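PDB 5OI9: STIL N-terminal domain-containing protein from Trichoplax adhaerens, which probably takes part in centriole assembly, being the N-terminal domain of a STIL-family protein, a family tied to CEP85 binding and PLK4 activation. Local coordinates for residues Ile43-Ala51 with Asp330-Lys338; Ile119-Ala127 with Leu168-Val176. All coordinates share one frame; numbering follows the deposited sequence. Where two conformers were deposited one is given.

From the N terminus the chain runs through strand 39-44 straight into helix 45-61, which supplies the first half of contact 1. After strands 69-79 and 85-97 comes strand 118-126, and contact 2 closes a short loop when strand 167-176, reached by way of helix 139-155, lies down beside it in parallel. Strand 180-192 follows; only after most strands of a separate seven-strand sheet does strand 322-334 return to meet the start of helix 45-61. Contact 1 thus spans a far longer loop that holds all of contact 2. The two also touch: A51 of the helix packs on L122 and M124, I43 of strand 39-44 on I170, and K335 on V176, and both contacts reach the same sheet.

Contact 1: residues Ile43-Ala51 with Asp330-Lys338; sequences ITEKCLRLA and DIFMEKVAK
R49 reaches from helix 45-61 to the backbone at E334 and clasps its carbonyl with two nitrogens: NH1 lies 2.9 Å and NH2 3.1 Å from E334 O, which sits in the guanidinium plane at its edge. The chain leaves the helix extended, CG anti to the backbone N (chi1 -178°), and bends at chi3 (-68°), turning the edge of the flat group toward E334 O. Here the packing is tight. One guanidinium face has A337 CA over its centre, 3.6 Å above the plane; the opposite face has the selenium of M333, a selenomethionine in this crystal, nearer the rim. A small alanine lets the backbone come this close, while a long unbranched side chain can slide beneath. In one of the two deposited conformers of E45, one helical turn earlier, the carboxylate pairs with R49 through weak bonds and a salt bridge, so its steadying of the guanidinium is tentative.

Toward I331 the contact is looser: its CD1 is 4.0 Å from E45 CG and 4.4 Å from L48 CD1, an apolar fringe where the branched ends of I331 and L48 meet beside the methylene of E45. On the solvent side, K335 and the side chain of E334 lie exposed, and the carboxylate of E334 leads away. The arrangement is that of a helix packed across a sheet strand at 76°, with an arginine clamping the main chain at E334.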
# COMPACT_ATOMS: atom_id res chain seq x y z
N ILE A 43 8.79 14.48 -2.34
CA ILE A 43 9.27 14.41 -3.72
C ILE A 43 10.51 15.28 -3.84
O ILE A 43 10.45 16.48 -3.56
CB ILE A 43 8.19 14.87 -4.72
CG1 ILE A 43 6.85 14.19 -4.44
CG2 ILE A 43 8.64 14.61 -6.15
CD1 ILE A 43 5.75 14.61 -5.38
N THR A 44 11.62 14.69 -4.27
CA THR A 44 12.85 15.45 -4.38
C THR A 44 12.82 16.37 -5.60
O THR A 44 12.23 16.05 -6.63
CB THR A 44 14.07 14.52 -4.47
OG1 THR A 44 14.05 13.84 -5.74
CG2 THR A 44 14.05 13.51 -3.34
N GLU A 45 13.46 17.53 -5.45
CA GLU A 45 13.56 18.46 -6.58
C GLU A 45 14.33 17.84 -7.73
O GLU A 45 14.02 18.11 -8.90
CB GLU A 45 14.21 19.76 -6.12
CG GLU A 45 14.36 20.83 -7.20
CD GLU A 45 15.64 20.67 -8.01
OE1 GLU A 45 16.55 19.95 -7.55
OE2 GLU A 45 15.73 21.27 -9.09
N LYS A 46 15.33 17.01 -7.43
CA LYS A 46 16.18 16.45 -8.48
C LYS A 46 15.39 15.56 -9.43
O LYS A 46 15.59 15.62 -10.65
CB LYS A 46 17.33 15.66 -7.85
CG LYS A 46 18.43 15.27 -8.83
CD LYS A 46 19.25 14.13 -8.29
CE LYS A 46 19.68 14.39 -6.85
NZ LYS A 46 20.21 13.16 -6.19
N CYS A 47 14.50 14.71 -8.91
CA CYS A 47 13.76 13.83 -9.81
C CYS A 47 12.70 14.61 -10.58
O CYS A 47 12.43 14.29 -11.74
CB CYS A 47 13.16 12.64 -9.05
SG CYS A 47 11.69 12.93 -8.03
N LEU A 48 12.13 15.65 -9.98
CA LEU A 48 11.26 16.55 -10.74
C LEU A 48 12.04 17.28 -11.82
O LEU A 48 11.52 17.48 -12.93
CB LEU A 48 10.59 17.55 -9.80
CG LEU A 48 9.52 17.02 -8.85
CD1 LEU A 48 9.07 18.11 -7.88
CD2 LEU A 48 8.33 16.47 -9.62
N ARG A 49 13.27 17.68 -11.53
CA ARG A 49 14.09 18.36 -12.53
C ARG A 49 14.42 17.42 -13.69
O ARG A 49 14.38 17.83 -14.86
CB ARG A 49 15.36 18.91 -11.90
CG ARG A 49 16.25 19.68 -12.87
CD ARG A 49 17.54 20.16 -12.21
NE ARG A 49 17.29 21.19 -11.20
CZ ARG A 49 17.22 22.49 -11.45
NH1 ARG A 49 17.39 22.93 -12.69
NH2 ARG A 49 16.99 23.35 -10.47
N LEU A 50 14.74 16.16 -13.39
CA LEU A 50 14.98 15.18 -14.44
C LEU A 50 13.71 14.92 -15.24
O LEU A 50 13.77 14.79 -16.47
CB LEU A 50 15.51 13.88 -13.84
CG LEU A 50 16.88 13.91 -13.17
CD1 LEU A 50 17.16 12.58 -12.50
CD2 LEU A 50 17.97 14.24 -14.18
N ALA A 51 12.56 14.83 -14.57
CA ALA A 51 11.30 14.62 -15.27
C ALA A 51 11.00 15.77 -16.21
O ALA A 51 10.63 15.57 -17.38
CB ALA A 51 10.17 14.44 -14.26
N ASP A 330 3.10 24.42 -5.86
CA ASP A 330 4.00 24.90 -6.90
C ASP A 330 5.45 24.79 -6.42
O ASP A 330 5.74 24.90 -5.23
CB ASP A 330 3.70 26.35 -7.27
CG ASP A 330 2.32 26.52 -7.86
OD1 ASP A 330 1.87 25.64 -8.62
OD2 ASP A 330 1.68 27.56 -7.57
N ILE A 331 6.34 24.55 -7.37
CA ILE A 331 7.78 24.64 -7.14
C ILE A 331 8.38 25.50 -8.24
O ILE A 331 7.95 25.44 -9.40
CB ILE A 331 8.44 23.24 -7.09
CG1 ILE A 331 9.92 23.37 -6.71
CG2 ILE A 331 8.29 22.51 -8.42
CD1 ILE A 331 10.64 22.04 -6.61
N PHE A 332 9.35 26.33 -7.87
CA PHE A 332 10.04 27.20 -8.81
C PHE A 332 11.52 26.86 -8.79
O PHE A 332 12.15 26.89 -7.73
CB PHE A 332 9.80 28.67 -8.45
CG PHE A 332 8.35 29.07 -8.46
CD1 PHE A 332 7.75 29.50 -9.63
CD2 PHE A 332 7.59 28.99 -7.31
CE1 PHE A 332 6.41 29.85 -9.64
CE2 PHE A 332 6.26 29.34 -7.31
CZ PHE A 332 5.67 29.77 -8.48
N MSE A 333 12.06 26.51 -9.95
CA MSE A 333 13.43 26.05 -10.04
C MSE A 333 14.29 26.95 -10.90
O MSE A 333 13.88 27.37 -11.98
CB MSE A 333 13.48 24.63 -10.61
CG MSE A 333 12.65 23.61 -9.88
SE MSE A 333 13.08 21.84 -10.55
CE MSE A 333 12.48 22.03 -12.38
N GLU A 334 15.50 27.22 -10.43
CA GLU A 334 16.49 27.90 -11.25
C GLU A 334 16.86 27.03 -12.45
O GLU A 334 16.82 25.80 -12.38
CB GLU A 334 17.73 28.24 -10.44
CG GLU A 334 17.50 29.22 -9.30
CD GLU A 334 17.32 30.64 -9.79
OE1 GLU A 334 17.94 30.99 -10.82
OE2 GLU A 334 16.57 31.41 -9.15
N LYS A 335 17.21 27.69 -13.55
CA LYS A 335 17.71 26.97 -14.72
C LYS A 335 18.90 26.10 -14.36
O LYS A 335 18.98 24.93 -14.75
CB LYS A 335 18.09 27.97 -15.81
CG LYS A 335 16.92 28.69 -16.43
CD LYS A 335 16.07 27.72 -17.22
CE LYS A 335 15.45 28.40 -18.41
NZ LYS A 335 16.47 29.13 -19.21
N VAL A 336 19.84 26.65 -13.59
CA VAL A 336 21.04 25.94 -13.19
C VAL A 336 20.75 25.17 -11.91
O VAL A 336 20.32 25.76 -10.90
CB VAL A 336 22.22 26.90 -13.00
CG1 VAL A 336 23.46 26.15 -12.60
CG2 VAL A 336 22.47 27.69 -14.28
N ALA A 337 20.96 23.86 -11.94
CA ALA A 337 20.68 23.02 -10.79
C ALA A 337 21.69 23.26 -9.67
O ALA A 337 22.88 23.45 -9.92
CB ALA A 337 20.69 21.55 -11.18
N LYS A 338 21.20 23.27 -8.44
CA LYS A 338 22.04 23.32 -7.25
C LYS A 338 22.12 21.93 -6.63
O LYS A 338 21.11 21.24 -6.51
CB LYS A 338 21.50 24.32 -6.23
CG LYS A 338 21.60 25.78 -6.67
CD LYS A 338 21.16 26.72 -5.56
CE LYS A 338 21.37 28.18 -5.94
NZ LYS A 338 20.59 28.56 -7.15

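Contact 2: residues Ile119-Ala127 with Leu168-Val176; sequences IIPLSMQLA and LKIHATYYV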
# COMPACT_ATOMS: atom_id res chain seq x y z
N ILE A 119 5.30 2.46 -7.63
CA ILE A 119 5.19 2.91 -9.02
C ILE A 119 4.17 4.04 -9.07
O ILE A 119 2.99 3.83 -8.77
CB ILE A 119 4.80 1.76 -9.95
CG1 ILE A 119 5.72 0.55 -9.75
CG2 ILE A 119 4.83 2.22 -11.40
CD1 ILE A 119 7.16 0.80 -10.15
N ILE A 120 4.62 5.23 -9.46
CA ILE A 120 3.74 6.39 -9.56
C ILE A 120 3.67 6.84 -11.01
O ILE A 120 4.64 7.42 -11.52
CB ILE A 120 4.21 7.54 -8.65
CG1 ILE A 120 4.39 7.05 -7.21
CG2 ILE A 120 3.21 8.69 -8.70
CD1 ILE A 120 5.84 6.79 -6.83
N PRO A 121 2.57 6.59 -11.71
CA PRO A 121 2.41 7.15 -13.06
C PRO A 121 2.49 8.66 -13.03
O PRO A 121 1.85 9.32 -12.20
CB PRO A 121 1.02 6.66 -13.49
CG PRO A 121 0.75 5.47 -12.61
CD PRO A 121 1.41 5.78 -11.31
N LEU A 122 3.30 9.22 -13.93
CA LEU A 122 3.54 10.66 -13.99
C LEU A 122 3.08 11.18 -15.34
O LEU A 122 3.60 10.78 -16.38
CB LEU A 122 5.02 10.98 -13.78
CG LEU A 122 5.41 12.44 -13.98
CD1 LEU A 122 4.70 13.32 -12.97
CD2 LEU A 122 6.91 12.62 -13.90
N SER A 123 2.09 12.08 -15.31
CA SER A 123 1.62 12.77 -16.50
C SER A 123 2.08 14.22 -16.43
O SER A 123 1.81 14.91 -15.44
CB SER A 123 0.10 12.70 -16.62
OG SER A 123 -0.33 11.39 -16.95
N MSE A 124 2.77 14.68 -17.47
CA MSE A 124 3.13 16.09 -17.49
C MSE A 124 2.95 16.73 -18.86
O MSE A 124 3.09 16.09 -19.89
CB MSE A 124 4.56 16.29 -16.99
CG MSE A 124 5.62 15.42 -17.61
SE MSE A 124 7.21 15.55 -16.48
CE MSE A 124 7.20 17.47 -16.16
N GLN A 125 2.62 18.02 -18.83
CA GLN A 125 2.34 18.79 -20.03
C GLN A 125 2.86 20.21 -19.85
O GLN A 125 2.83 20.76 -18.75
CB GLN A 125 0.84 18.82 -20.35
CG GLN A 125 -0.03 19.35 -19.22
CD GLN A 125 -1.47 19.56 -19.63
OE1 GLN A 125 -1.76 19.91 -20.77
NE2 GLN A 125 -2.39 19.33 -18.70
N LEU A 126 3.34 20.78 -20.95
CA LEU A 126 3.78 22.17 -20.95
C LEU A 126 2.56 23.09 -20.85
O LEU A 126 1.61 22.96 -21.62
CB LEU A 126 4.57 22.46 -22.23
CG LEU A 126 5.09 23.88 -22.45
CD1 LEU A 126 6.15 24.24 -21.42
CD2 LEU A 126 5.64 24.02 -23.87
N ALA A 127 2.59 24.00 -19.87
CA ALA A 127 1.49 24.94 -19.70
C ALA A 127 1.40 25.87 -20.90
O ALA A 127 2.42 26.29 -21.46
CB ALA A 127 1.68 25.76 -18.42
N LEU A 168 -1.15 5.63 -6.36
CA LEU A 168 -0.75 7.02 -6.31
C LEU A 168 -0.37 7.49 -7.71
O LEU A 168 0.34 6.78 -8.43
CB LEU A 168 0.43 7.20 -5.35
CG LEU A 168 0.98 8.60 -5.08
CD1 LEU A 168 -0.02 9.42 -4.27
CD2 LEU A 168 2.31 8.50 -4.36
N LYS A 169 -0.85 8.68 -8.09
CA LYS A 169 -0.56 9.26 -9.39
C LYS A 169 -0.20 10.73 -9.21
O LYS A 169 -0.57 11.36 -8.22
CB LYS A 169 -1.76 9.13 -10.35
CG LYS A 169 -2.24 7.71 -10.56
CD LYS A 169 -3.56 7.67 -11.31
CE LYS A 169 -3.40 8.14 -12.75
NZ LYS A 169 -2.57 7.19 -13.54
N ILE A 170 0.55 11.27 -10.18
CA ILE A 170 0.98 12.66 -10.14
C ILE A 170 0.73 13.30 -11.50
O ILE A 170 1.08 12.72 -12.54
CB ILE A 170 2.46 12.80 -9.74
CG1 ILE A 170 2.67 12.34 -8.30
CG2 ILE A 170 2.92 14.24 -9.89
CD1 ILE A 170 4.09 12.45 -7.82
N HIS A 171 0.12 14.48 -11.49
CA HIS A 171 0.01 15.34 -12.66
C HIS A 171 0.91 16.55 -12.46
O HIS A 171 0.83 17.22 -11.42
CB HIS A 171 -1.44 15.80 -12.89
CG HIS A 171 -2.40 14.69 -13.17
ND1 HIS A 171 -3.76 14.83 -12.99
CD2 HIS A 171 -2.21 13.43 -13.62
CE1 HIS A 171 -4.36 13.70 -13.31
NE2 HIS A 171 -3.44 12.83 -13.70
N ALA A 172 1.76 16.84 -13.45
CA ALA A 172 2.69 17.95 -13.36
C ALA A 172 2.50 18.85 -14.58
O ALA A 172 2.64 18.40 -15.72
CB ALA A 172 4.13 17.46 -13.27
N THR A 173 2.19 20.12 -14.34
CA THR A 173 2.15 21.12 -15.39
C THR A 173 3.36 22.03 -15.22
O THR A 173 3.56 22.60 -14.14
CB THR A 173 0.85 21.92 -15.35
OG1 THR A 173 -0.26 21.01 -15.45
CG2 THR A 173 0.79 22.90 -16.50
N TYR A 174 4.17 22.16 -16.27
CA TYR A 174 5.42 22.90 -16.18
C TYR A 174 5.47 24.00 -17.22
O TYR A 174 4.74 23.99 -18.22
CB TYR A 174 6.64 21.98 -16.33
CG TYR A 174 6.82 21.39 -17.72
CD1 TYR A 174 6.07 20.31 -18.14
CD2 TYR A 174 7.77 21.92 -18.60
CE1 TYR A 174 6.24 19.77 -19.40
CE2 TYR A 174 7.94 21.38 -19.86
CZ TYR A 174 7.17 20.31 -20.25
OH TYR A 174 7.34 19.77 -21.51
N TYR A 175 6.36 24.96 -16.98
CA TYR A 175 6.59 26.06 -17.89
C TYR A 175 8.05 26.49 -17.78
O TYR A 175 8.61 26.51 -16.68
CB TYR A 175 5.66 27.25 -17.60
CG TYR A 175 5.68 28.32 -18.66
CD1 TYR A 175 4.94 28.17 -19.83
CD2 TYR A 175 6.43 29.48 -18.50
CE1 TYR A 175 4.94 29.15 -20.81
CE2 TYR A 175 6.44 30.46 -19.48
CZ TYR A 175 5.70 30.29 -20.63
OH TYR A 175 5.70 31.26 -21.60
N VAL A 176 8.65 26.82 -18.92
CA VAL A 176 10.02 27.30 -18.98
C VAL A 176 10.02 28.69 -19.60
O VAL A 176 9.45 28.89 -20.67
CB VAL A 176 10.93 26.35 -19.79
CG1 VAL A 176 12.34 26.93 -19.90
CG2 VAL A 176 10.97 24.98 -19.16
O HOH W 1 1.14 3.77 -6.58
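Y174 holds CG between its backbone N and carbonyl carbon (chi1 69°), which lays the ring over the neighbouring strand at Q125 and L126. M124, a selenomethionine here, adopts the same kind of first torsion (chi1 50°) and bends at chi3, bringing its CE within 3.6 Å of Y174 CD1. L126 CA stands over the ring face in a CH-pi contact, 4.0 Å from the centroid, and L126 CD1 adds a touch at Y174 CE2, 3.7 Å away. A flat, broad side chain suits a place where it must cover backbone and two long side chains at once; an alanine here would probably strip the cover from L126 and leave the methyl end of M124 freer to turn.

Beneath runs a parallel ladder of six backbone bonds, from I170 N to P121 O at 3.1 Å through to A127 N to Y174 O at 2.7 Å. P121 has no N-H to give, and its CD rests 3.2 Å from L168 O; two residues earlier, a water bridges I119 O and L168 N. L122, I170 and A172 pack on the face that helix 45-61 covers. On the other face H171 stacks on F137, and S123 OG bonds to K70. Adjacent parallel strands joined through helix 139-155 form a beta-alpha-beta crossover within the larger mixed sheet.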